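Local coordinates for glycoside transferase (Listeria monocytogenes, PDB 6R2M), which is probably an extracellular glycoside hydrolase acting on exopolysaccharide, though it may have transferase activity, at residues L49-G54 against D103-E108; D84-W89 against D145-V150; N132-S137 against I171-K176. All blocks are in the same frame, centred on the assembly; numbering follows the deposited sequence.

Interaction 1 of 3, residues L49-G54 against D103-E108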
loop_
_atom_site.group_PDB
_atom_site.type_symbol
_atom_site.label_atom_id
_atom_site.label_comp_id
_atom_site.label_asym_id
_atom_site.label_seq_id
_atom_site.Cartn_x
_atom_site.Cartn_y
_atom_site.Cartn_z
ATOM N N LEU A 49 0.847 3.024 -12.657
ATOM C CA LEU A 49 -0.115 2.856 -11.568
ATOM C C LEU A 49 -0.067 4.010 -10.570
ATOM O O LEU A 49 1.011 4.490 -10.214
ATOM C CB LEU A 49 0.167 1.550 -10.817
ATOM C CG LEU A 49 0.132 0.272 -11.669
ATOM C CD1 LEU A 49 0.736 -0.891 -10.898
ATOM C CD2 LEU A 49 -1.304 -0.049 -12.038
ATOM N N ALA A 50 -1.252 4.447 -10.111
ATOM C CA ALA A 50 -1.289 5.370 -8.981
ATOM C C ALA A 50 -0.614 4.757 -7.770
ATOM O O ALA A 50 -0.035 5.477 -6.941
ATOM C CB ALA A 50 -2.738 5.766 -8.653
ATOM N N GLU A 51 -0.687 3.432 -7.654
ATOM C CA GLU A 51 -0.012 2.714 -6.588
ATOM C C GLU A 51 1.488 2.978 -6.618
ATOM O O GLU A 51 2.103 3.280 -5.583
ATOM C CB GLU A 51 -0.313 1.225 -6.750
ATOM C CG GLU A 51 0.426 0.311 -5.811
ATOM C CD GLU A 51 0.087 -1.122 -6.109
ATOM O OE1 GLU A 51 0.684 -1.689 -7.047
ATOM O OE2 GLU A 51 -0.791 -1.663 -5.423
ATOM N N SER A 52 2.085 2.892 -7.805
ATOM C CA SER A 52 3.529 3.058 -7.926
ATOM C C SER A 52 3.966 4.482 -7.605
ATOM O O SER A 52 4.914 4.681 -6.834
ATOM C CB SER A 52 4.001 2.662 -9.320
ATOM O OG SER A 52 3.616 1.345 -9.620
ATOM N N ILE A 53 3.299 5.492 -8.183
ATOM C CA ILE A 53 3.716 6.867 -7.905
ATOM C C ILE A 53 3.494 7.193 -6.431
ATOM O O ILE A 53 4.320 7.869 -5.811
ATOM C CB ILE A 53 3.023 7.876 -8.857
ATOM C CG1 ILE A 53 3.641 9.272 -8.713
ATOM C CG2 ILE A 53 1.512 7.948 -8.615
ATOM C CD1 ILE A 53 3.156 10.269 -9.780
ATOM N N GLY A 54 2.414 6.680 -5.829
ATOM C CA GLY A 54 2.195 6.927 -4.412
ATOM C C GLY A 54 3.261 6.287 -3.533
ATOM O O GLY A 54 3.689 6.873 -2.533
ATOM N N ASP A 103 -5.611 6.309 -3.255
ATOM C CA ASP A 103 -5.888 7.660 -2.780
ATOM C C ASP A 103 -5.353 7.845 -1.374
ATOM O O ASP A 103 -4.725 8.860 -1.072
ATOM C CB ASP A 103 -7.387 7.956 -2.755
ATOM C CG ASP A 103 -8.046 7.864 -4.104
ATOM O OD1 ASP A 103 -7.355 7.699 -5.133
ATOM O OD2 ASP A 103 -9.294 7.978 -4.113
ATOM N N PHE A 104 -5.621 6.860 -0.502
ATOM C CA PHE A 104 -5.162 6.896 0.888
ATOM C C PHE A 104 -3.647 7.028 0.958
ATOM O O PHE A 104 -3.109 7.817 1.743
ATOM C CB PHE A 104 -5.596 5.621 1.625
ATOM C CG PHE A 104 -7.072 5.510 1.891
ATOM C CD1 PHE A 104 -7.888 6.635 1.986
ATOM C CD2 PHE A 104 -7.637 4.247 2.049
ATOM C CE1 PHE A 104 -9.248 6.492 2.241
ATOM C CE2 PHE A 104 -8.978 4.097 2.300
ATOM C CZ PHE A 104 -9.791 5.231 2.401
ATOM N N ARG A 105 -2.941 6.245 0.149
ATOM C CA ARG A 105 -1.483 6.277 0.176
ATOM C C ARG A 105 -0.957 7.636 -0.269
ATOM O O ARG A 105 -0.064 8.200 0.364
ATOM C CB ARG A 105 -0.916 5.173 -0.715
ATOM C CG ARG A 105 0.602 5.114 -0.628
ATOM C CD ARG A 105 1.166 4.080 -1.590
ATOM N NE ARG A 105 0.653 2.739 -1.301
ATOM C CZ ARG A 105 -0.271 2.114 -2.018
ATOM N NH1 ARG A 105 -0.839 2.699 -3.073
ATOM N NH2 ARG A 105 -0.643 0.889 -1.672
ATOM N N ILE A 106 -1.521 8.189 -1.343
ATOM C CA ILE A 106 -1.028 9.452 -1.881
ATOM C C ILE A 106 -1.314 10.591 -0.910
ATOM O O ILE A 106 -0.449 11.438 -0.659
ATOM C CB ILE A 106 -1.648 9.702 -3.269
ATOM C CG1 ILE A 106 -0.940 8.803 -4.297
ATOM C CG2 ILE A 106 -1.518 11.168 -3.689
ATOM C CD1 ILE A 106 -1.692 8.615 -5.622
ATOM N N THR A 107 -2.540 10.645 -0.368
ATOM C CA THR A 107 -2.868 11.734 0.542
ATOM C C THR A 107 -2.065 11.628 1.827
ATOM O O THR A 107 -1.611 12.647 2.349
ATOM C CB THR A 107 -4.365 11.777 0.854
ATOM O OG1 THR A 107 -4.804 10.523 1.405
ATOM C CG2 THR A 107 -5.144 12.082 -0.411
ATOM N N GLU A 108 -1.825 10.403 2.320
ATOM C CA GLU A 108 -0.949 10.247 3.476
ATOM C C GLU A 108 0.446 10.782 3.184
ATOM O O GLU A 108 1.033 11.481 4.009
ATOM C CB GLU A 108 -0.874 8.780 3.898
ATOM C CG GLU A 108 -2.024 8.371 4.796
ATOM C CD GLU A 108 -2.002 9.126 6.116
ATOM O OE1 GLU A 108 -1.053 8.924 6.900
ATOM O OE2 GLU A 108 -2.919 9.929 6.360
HETATM O O HOH W 1 -0.866 5.347 -4.231
HETATM O O HOH W 2 -2.266 -0.568 -3.752
#
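Apolar contact brings the two helical segments together where Gly54 meets Ile106, their CA atoms 4.8 Å apart. Glycine suits this spot because a CB would point at the partner helix and collide with CG1 of Ile106; Ile106 CG1 lies 3.7 Å from Gly54 CA. With CG1 anti to its own carbonyl carbon, Ile106 sends CD1 back to the first turn of helix 50-62, beside CB of the small Ala50 and Ile53 CG2.

Polar contact runs through water. The Arg105 chain starts out extended, lays CD 3.6 Å from Gly54 C, then bends at chi3 (-60°) so that the guanidinium reaches Glu51. No direct salt bridge joins the two: Glu51 OE2 stands 4.5 Å from Arg105 NH2, well out of the guanidinium plane. Two waters lie in that plane: one accepts a hydrogen bond from NH2 and donates one to OE2, the other links NH1 to Ala50 O. The direct salt-bridge partner of Arg105 NH1 is Asp102.

The two segments run nearly parallel, axes 8.9 Å apart and inclined by 22°. Helix 66-79 covers Ile53 and Ile106 through Leu76, while helices 120-136 and 165-170 pack against Phe104 of helix 100-116.

Interaction 2 of 3, residues D84-W89 against D145-V150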
loop_
_atom_site.group_PDB
_atom_site.type_symbol
_atom_site.label_atom_id
_atom_site.label_comp_id
_atom_site.label_asym_id
_atom_site.label_seq_id
_atom_site.Cartn_x
_atom_site.Cartn_y
_atom_site.Cartn_z
ATOM N N ASP A 84 -12.240 16.981 -11.470
ATOM C CA ASP A 84 -13.020 16.912 -10.240
ATOM C C ASP A 84 -12.283 16.191 -9.110
ATOM O O ASP A 84 -12.926 15.667 -8.189
ATOM C CB ASP A 84 -14.387 16.277 -10.503
ATOM C CG ASP A 84 -14.333 15.125 -11.490
ATOM O OD1 ASP A 84 -15.405 14.525 -11.750
ATOM O OD2 ASP A 84 -13.240 14.815 -12.018
ATOM N N ASN A 85 -10.944 16.151 -9.171
ATOM C CA ASN A 85 -10.094 15.820 -8.034
ATOM C C ASN A 85 -10.129 14.341 -7.681
ATOM O O ASN A 85 -9.866 13.971 -6.536
ATOM C CB ASN A 85 -10.448 16.658 -6.805
ATOM C CG ASN A 85 -10.181 18.125 -7.019
ATOM O OD1 ASN A 85 -9.036 18.535 -7.187
ATOM N ND2 ASN A 85 -11.240 18.927 -7.021
ATOM N N PHE A 86 -10.439 13.486 -8.652
ATOM C CA PHE A 86 -10.249 12.050 -8.503
ATOM C C PHE A 86 -8.852 11.672 -8.975
ATOM O O PHE A 86 -8.256 12.355 -9.814
ATOM C CB PHE A 86 -11.289 11.261 -9.305
ATOM C CG PHE A 86 -12.699 11.421 -8.803
ATOM C CD1 PHE A 86 -13.188 10.617 -7.787
ATOM C CD2 PHE A 86 -13.526 12.388 -9.351
ATOM C CE1 PHE A 86 -14.501 10.778 -7.334
ATOM C CE2 PHE A 86 -14.824 12.566 -8.894
ATOM C CZ PHE A 86 -15.305 11.758 -7.886
ATOM N N ILE A 87 -8.324 10.586 -8.424
ATOM C CA ILE A 87 -7.023 10.051 -8.832
ATOM C C ILE A 87 -7.295 8.780 -9.626
ATOM O O ILE A 87 -7.759 7.783 -9.065
ATOM C CB ILE A 87 -6.101 9.763 -7.634
ATOM C CG1 ILE A 87 -5.800 11.032 -6.834
ATOM C CG2 ILE A 87 -4.774 9.161 -8.133
ATOM C CD1 ILE A 87 -4.999 10.773 -5.554
ATOM N N LYS A 88 -7.030 8.812 -10.939
ATOM C CA LYS A 88 -7.129 7.598 -11.747
ATOM C C LYS A 88 -6.216 6.510 -11.190
ATOM O O LYS A 88 -5.061 6.775 -10.857
ATOM C CB LYS A 88 -6.724 7.894 -13.189
ATOM C CG LYS A 88 -7.630 8.827 -13.940
ATOM C CD LYS A 88 -7.060 9.018 -15.330
ATOM C CE LYS A 88 -7.954 9.868 -16.203
ATOM N NZ LYS A 88 -7.336 10.017 -17.549
ATOM N N TRP A 89 -6.718 5.271 -11.105
ATOM C CA TRP A 89 -5.863 4.213 -10.559
ATOM C C TRP A 89 -4.710 3.875 -11.503
ATOM O O TRP A 89 -3.700 3.331 -11.051
ATOM C CB TRP A 89 -6.687 2.960 -10.206
ATOM C CG TRP A 89 -7.140 2.141 -11.376
ATOM C CD1 TRP A 89 -8.322 2.257 -12.057
ATOM C CD2 TRP A 89 -6.422 1.064 -12.004
ATOM N NE1 TRP A 89 -8.380 1.318 -13.065
ATOM C CE2 TRP A 89 -7.227 0.578 -13.053
ATOM C CE3 TRP A 89 -5.182 0.456 -11.772
ATOM C CZ2 TRP A 89 -6.827 -0.475 -13.884
ATOM C CZ3 TRP A 89 -4.788 -0.593 -12.597
ATOM C CH2 TRP A 89 -5.605 -1.046 -13.639
ATOM N N ASP A 145 -14.636 0.173 -2.953
ATOM C CA ASP A 145 -13.301 0.142 -3.561
ATOM C C ASP A 145 -13.037 1.334 -4.465
ATOM O O ASP A 145 -11.880 1.754 -4.619
ATOM C CB ASP A 145 -13.110 -1.136 -4.369
ATOM C CG ASP A 145 -12.974 -2.361 -3.493
ATOM O OD1 ASP A 145 -12.636 -2.217 -2.298
ATOM O OD2 ASP A 145 -13.234 -3.473 -3.999
ATOM N N PHE A 146 -14.070 1.855 -5.110
ATOM C CA PHE A 146 -13.839 2.856 -6.140
ATOM C C PHE A 146 -15.142 3.550 -6.472
ATOM O O PHE A 146 -16.228 3.106 -6.094
ATOM C CB PHE A 146 -13.234 2.255 -7.414
ATOM C CG PHE A 146 -14.087 1.214 -8.070
ATOM C CD1 PHE A 146 -15.194 1.565 -8.841
ATOM C CD2 PHE A 146 -13.761 -0.120 -7.943
ATOM C CE1 PHE A 146 -15.970 0.586 -9.449
ATOM C CE2 PHE A 146 -14.532 -1.099 -8.549
ATOM C CZ PHE A 146 -15.630 -0.741 -9.308
ATOM N N TYR A 147 -14.995 4.674 -7.154
ATOM C CA TYR A 147 -16.098 5.407 -7.742
ATOM C C TYR A 147 -15.748 5.612 -9.205
ATOM O O TYR A 147 -14.636 6.055 -9.525
ATOM C CB TYR A 147 -16.314 6.748 -7.035
ATOM C CG TYR A 147 -17.384 7.630 -7.650
ATOM C CD1 TYR A 147 -18.725 7.339 -7.470
ATOM C CD2 TYR A 147 -17.043 8.759 -8.391
ATOM C CE1 TYR A 147 -19.706 8.146 -8.015
ATOM C CE2 TYR A 147 -18.017 9.571 -8.941
ATOM C CZ TYR A 147 -19.343 9.247 -8.751
ATOM O OH TYR A 147 -20.326 10.050 -9.280
ATOM N N ASP A 148 -16.665 5.237 -10.093
ATOM C CA ASP A 148 -16.500 5.538 -11.511
ATOM C C ASP A 148 -17.010 6.952 -11.749
ATOM O O ASP A 148 -18.216 7.211 -11.684
ATOM C CB ASP A 148 -17.238 4.516 -12.367
ATOM C CG ASP A 148 -16.890 4.635 -13.826
ATOM O OD1 ASP A 148 -16.987 5.751 -14.362
ATOM O OD2 ASP A 148 -16.515 3.612 -14.439
ATOM N N PHE A 149 -16.092 7.878 -11.991
ATOM C CA PHE A 149 -16.426 9.289 -12.117
ATOM C C PHE A 149 -16.843 9.677 -13.526
ATOM O O PHE A 149 -17.132 10.857 -13.765
ATOM C CB PHE A 149 -15.236 10.150 -11.670
ATOM C CG PHE A 149 -13.928 9.702 -12.236
ATOM C CD1 PHE A 149 -13.575 10.041 -13.537
ATOM C CD2 PHE A 149 -13.051 8.932 -11.482
ATOM C CE1 PHE A 149 -12.367 9.624 -14.077
ATOM C CE2 PHE A 149 -11.843 8.520 -12.012
ATOM C CZ PHE A 149 -11.504 8.866 -13.309
ATOM N N VAL A 150 -16.845 8.735 -14.463
ATOM C CA VAL A 150 -17.401 8.954 -15.795
ATOM C C VAL A 150 -18.833 8.444 -15.886
ATOM O O VAL A 150 -19.730 9.162 -16.326
ATOM C CB VAL A 150 -16.498 8.303 -16.863
ATOM C CG1 VAL A 150 -17.194 8.312 -18.238
ATOM C CG2 VAL A 150 -15.155 9.025 -16.919
HETATM O O HOH W 3 -17.608 12.953 -12.016
#
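The irregular segment 84-89 passes the short strand 147-148 and the turn after it without a backbone hydrogen bond, Phe86 and Phe149 being the nearest pair at 7.7 Å between CA atoms. Side chains fill that gap, and Phe86 is central to them. Its CG is anti to the carbonyl carbon, which turns one side of the ring to both Phe149 and Tyr147. Phe149 CB sits over one face of the Phe86 ring, a CH-pi contact 3.8 Å from the centroid and 20° off the normal. The two phenyl rings are near parallel yet slid so far apart that they barely overlap, and Phe149 CD2 instead meets Phe86 CB at 3.6 Å. Phe149 achieves this with CG in the crowded position between N and the carbonyl carbon (chi1 46°). At the far end of the Phe86 ring, CE1 and CZ touch CD2 and CE2 of Tyr147, again with planes nearly parallel and little overlap. Lys88 suits its place because its aliphatic chain crosses Phe149 at about a right angle, CG on CZ, while NZ reaches Thr92 O.

Asp148 OD1 accepts from Val150 N in an Asx turn, shaping the backbone next to Phe149. Asp84 OD1 and Phe149 O share one water, and Asp84 OD2 bonds Thr82. The flat Phe and Tyr rings therefore bury apolar surface along this partly buried seam, an aromatic cluster held by dispersion with a single water bridging its polar border.

Interaction 3 of 3, residues N132-S137 against I171-K176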
loop_
_atom_site.group_PDB
_atom_site.type_symbol
_atom_site.label_atom_id
_atom_site.label_comp_id
_atom_site.label_asym_id
_atom_site.label_seq_id
_atom_site.Cartn_x
_atom_site.Cartn_y
_atom_site.Cartn_z
ATOM N N ASN A 132 -12.908 14.346 -1.167
ATOM C CA ASN A 132 -13.618 13.843 -2.337
ATOM C C ASN A 132 -13.696 12.319 -2.333
ATOM O O ASN A 132 -14.730 11.747 -2.697
ATOM C CB ASN A 132 -12.925 14.365 -3.594
ATOM C CG ASN A 132 -13.730 14.149 -4.830
ATOM O OD1 ASN A 132 -14.786 14.748 -5.006
ATOM N ND2 ASN A 132 -13.226 13.295 -5.720
ATOM N N THR A 133 -12.616 11.638 -1.933
ATOM C CA THR A 133 -12.648 10.182 -1.851
ATOM C C THR A 133 -13.680 9.702 -0.835
ATOM O O THR A 133 -14.441 8.759 -1.090
ATOM C CB THR A 133 -11.264 9.655 -1.480
ATOM O OG1 THR A 133 -10.350 9.932 -2.543
ATOM C CG2 THR A 133 -11.320 8.152 -1.214
ATOM N N LYS A 134 -13.699 10.326 0.340
ATOM C CA LYS A 134 -14.680 9.970 1.362
ATOM C C LYS A 134 -16.105 10.193 0.873
ATOM O O LYS A 134 -17.010 9.403 1.183
ATOM C CB LYS A 134 -14.413 10.780 2.626
ATOM C CG LYS A 134 -15.476 10.636 3.713
ATOM C CD LYS A 134 -15.124 11.528 4.899
ATOM C CE LYS A 134 -16.301 11.777 5.818
ATOM N NZ LYS A 134 -15.887 12.721 6.889
ATOM N N LYS A 135 -16.320 11.263 0.103
ATOM C CA LYS A 135 -17.672 11.623 -0.321
ATOM C C LYS A 135 -18.224 10.641 -1.356
ATOM O O LYS A 135 -19.375 10.194 -1.249
ATOM C CB LYS A 135 -17.684 13.054 -0.862
ATOM C CG LYS A 135 -19.035 13.505 -1.428
ATOM C CD LYS A 135 -18.996 14.981 -1.785
ATOM C CE LYS A 135 -20.333 15.430 -2.353
ATOM N NZ LYS A 135 -20.270 16.837 -2.819
ATOM N N TYR A 136 -17.420 10.287 -2.358
ATOM C CA TYR A 136 -17.932 9.555 -3.510
ATOM C C TYR A 136 -17.635 8.064 -3.484
ATOM O O TYR A 136 -18.455 7.276 -3.967
ATOM C CB TYR A 136 -17.375 10.158 -4.807
ATOM C CG TYR A 136 -18.015 11.486 -5.125
ATOM C CD1 TYR A 136 -19.302 11.543 -5.638
ATOM C CD2 TYR A 136 -17.357 12.679 -4.862
ATOM C CE1 TYR A 136 -19.910 12.759 -5.908
ATOM C CE2 TYR A 136 -17.961 13.912 -5.135
ATOM C CZ TYR A 136 -19.237 13.934 -5.658
ATOM O OH TYR A 136 -19.840 15.140 -5.930
ATOM N N SER A 137 -16.491 7.638 -2.950
ATOM C CA SER A 137 -16.152 6.217 -2.967
ATOM C C SER A 137 -16.638 5.518 -1.691
ATOM O O SER A 137 -15.897 4.880 -0.947
ATOM C CB SER A 137 -14.654 6.048 -3.189
ATOM O OG SER A 137 -14.406 4.732 -3.648
ATOM N N ILE A 171 -9.402 11.918 7.839
ATOM C CA ILE A 171 -10.546 12.589 7.237
ATOM C C ILE A 171 -11.843 12.260 7.972
ATOM O O ILE A 171 -12.927 12.574 7.484
ATOM C CB ILE A 171 -10.636 12.272 5.729
ATOM C CG1 ILE A 171 -11.443 13.340 4.972
ATOM C CG2 ILE A 171 -11.150 10.870 5.476
ATOM C CD1 ILE A 171 -10.765 14.684 4.919
ATOM N N ASN A 172 -11.750 11.647 9.153
ATOM C CA ASN A 172 -12.893 11.465 10.056
ATOM C C ASN A 172 -14.059 10.717 9.409
ATOM O O ASN A 172 -15.205 11.168 9.445
ATOM C CB ASN A 172 -13.369 12.815 10.593
ATOM C CG ASN A 172 -12.296 13.526 11.376
ATOM O OD1 ASN A 172 -11.789 14.575 10.957
ATOM N ND2 ASN A 172 -11.936 12.959 12.519
ATOM N N TYR A 173 -13.775 9.555 8.830
ATOM C CA TYR A 173 -14.871 8.663 8.480
ATOM C C TYR A 173 -15.719 8.386 9.715
ATOM O O TYR A 173 -15.209 8.319 10.838
ATOM C CB TYR A 173 -14.348 7.337 7.927
ATOM C CG TYR A 173 -13.958 7.322 6.464
ATOM C CD1 TYR A 173 -12.712 7.792 6.063
ATOM C CD2 TYR A 173 -14.798 6.785 5.497
ATOM C CE1 TYR A 173 -12.318 7.755 4.754
ATOM C CE2 TYR A 173 -14.412 6.754 4.159
ATOM C CZ TYR A 173 -13.161 7.241 3.803
ATOM O OH TYR A 173 -12.726 7.229 2.500
ATOM N N ARG A 174 -17.023 8.235 9.499
ATOM C CA ARG A 174 -17.936 7.895 10.581
ATOM C C ARG A 174 -17.597 6.529 11.168
ATOM O O ARG A 174 -16.908 5.714 10.553
ATOM C CB ARG A 174 -19.378 7.901 10.087
ATOM C CG ARG A 174 -19.817 9.235 9.507
ATOM C CD ARG A 174 -21.060 9.077 8.638
ATOM N NE ARG A 174 -22.224 8.626 9.400
ATOM C CZ ARG A 174 -23.328 8.129 8.850
ATOM N NH1 ARG A 174 -23.420 8.012 7.533
ATOM N NH2 ARG A 174 -24.336 7.737 9.617
ATOM N N ASP A 175 -18.096 6.287 12.383
ATOM C CA ASP A 175 -17.766 5.052 13.090
ATOM C C ASP A 175 -18.176 3.827 12.289
ATOM O O ASP A 175 -17.476 2.809 12.305
ATOM C CB ASP A 175 -18.449 5.022 14.460
ATOM C CG ASP A 175 -17.876 6.042 15.430
ATOM O OD1 ASP A 175 -16.750 6.535 15.212
ATOM O OD2 ASP A 175 -18.566 6.340 16.432
ATOM N N LYS A 176 -19.311 3.908 11.594
ATOM C CA LYS A 176 -19.840 2.773 10.848
ATOM C C LYS A 176 -18.903 2.344 9.727
ATOM O O LYS A 176 -18.943 1.176 9.313
ATOM C CB LYS A 176 -21.224 3.116 10.275
ATOM C CG LYS A 176 -21.199 4.291 9.301
ATOM C CD LYS A 176 -22.588 4.605 8.748
ATOM C CE LYS A 176 -23.237 3.370 8.138
ATOM N NZ LYS A 176 -24.486 3.712 7.399
HETATM O O HOH W 4 -14.502 6.616 0.569
#
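Hydrogen bonding centres on Lys134, whose side chain is extended throughout, with CG anti to the backbone N (chi1 172°), and so carries its ammonium from helix 120-136 to the turn that ends helix 165-170. NZ donates to two successive carbonyls: Ile171 O, 3.0 Å away and met nearly along its C=O axis at 163°, and Asn172 O, 3.1 Å away, which it approaches from above the carbonyl plane. Lysine suits the place because its length spans the gap and its ammonium group can serve two acceptors at once. Asn172, with positive phi, is the C-prime residue of a Schellman motif, in which Tyr173 N bonds Met168 O and Asn172 N bonds Gln169 O.

Apolar contact uses the same chain. CG of Lys134 lies over one face of the Tyr173 ring, offset toward the rim, in a CH-pi contact 4.1 Å from the centroid and 13° off the normal. Farther out, its CD passes beside CG1 and CG2 of Ile171.

A water completes the contact. It lies at the edge of the Tyr173 ring, in plane, accepts from OH at 2.7 Å, and donates to Thr133 O in the last turn and to Ser137 O just after it. Thr133 OG1 itself bonds Asp103.

The phenol thus rests on Lys134 CA and is also tied to the helix end through water, while the lysine charge sits on two carbonyls just past the C-terminal end of helix 165-170, whose partial negative charge would probably favour a protonated ammonium.

From the N terminus, interaction 1 closes the first loop, bringing helix 50-62 against helix 100-116 across 48 intervening residues, among them helix 66-79. Interaction 2 opens inside that loop, at 84-89, and closes beyond it at strand 147-148, so the two cross. Interaction 3 starts within the span of interaction 2, at the end of helix 120-136, and closes later at 171-176: these cross as well, whereas interactions 1 and 3 lie in series. Direct contacts join all three: Ala50 N probably bonds Trp89 O, Phe104 packs on Tyr173, and Asn132 packs on Phe86. Overlapping closures thereby tie the consecutive helices to the strand-bearing region after helix 120-136.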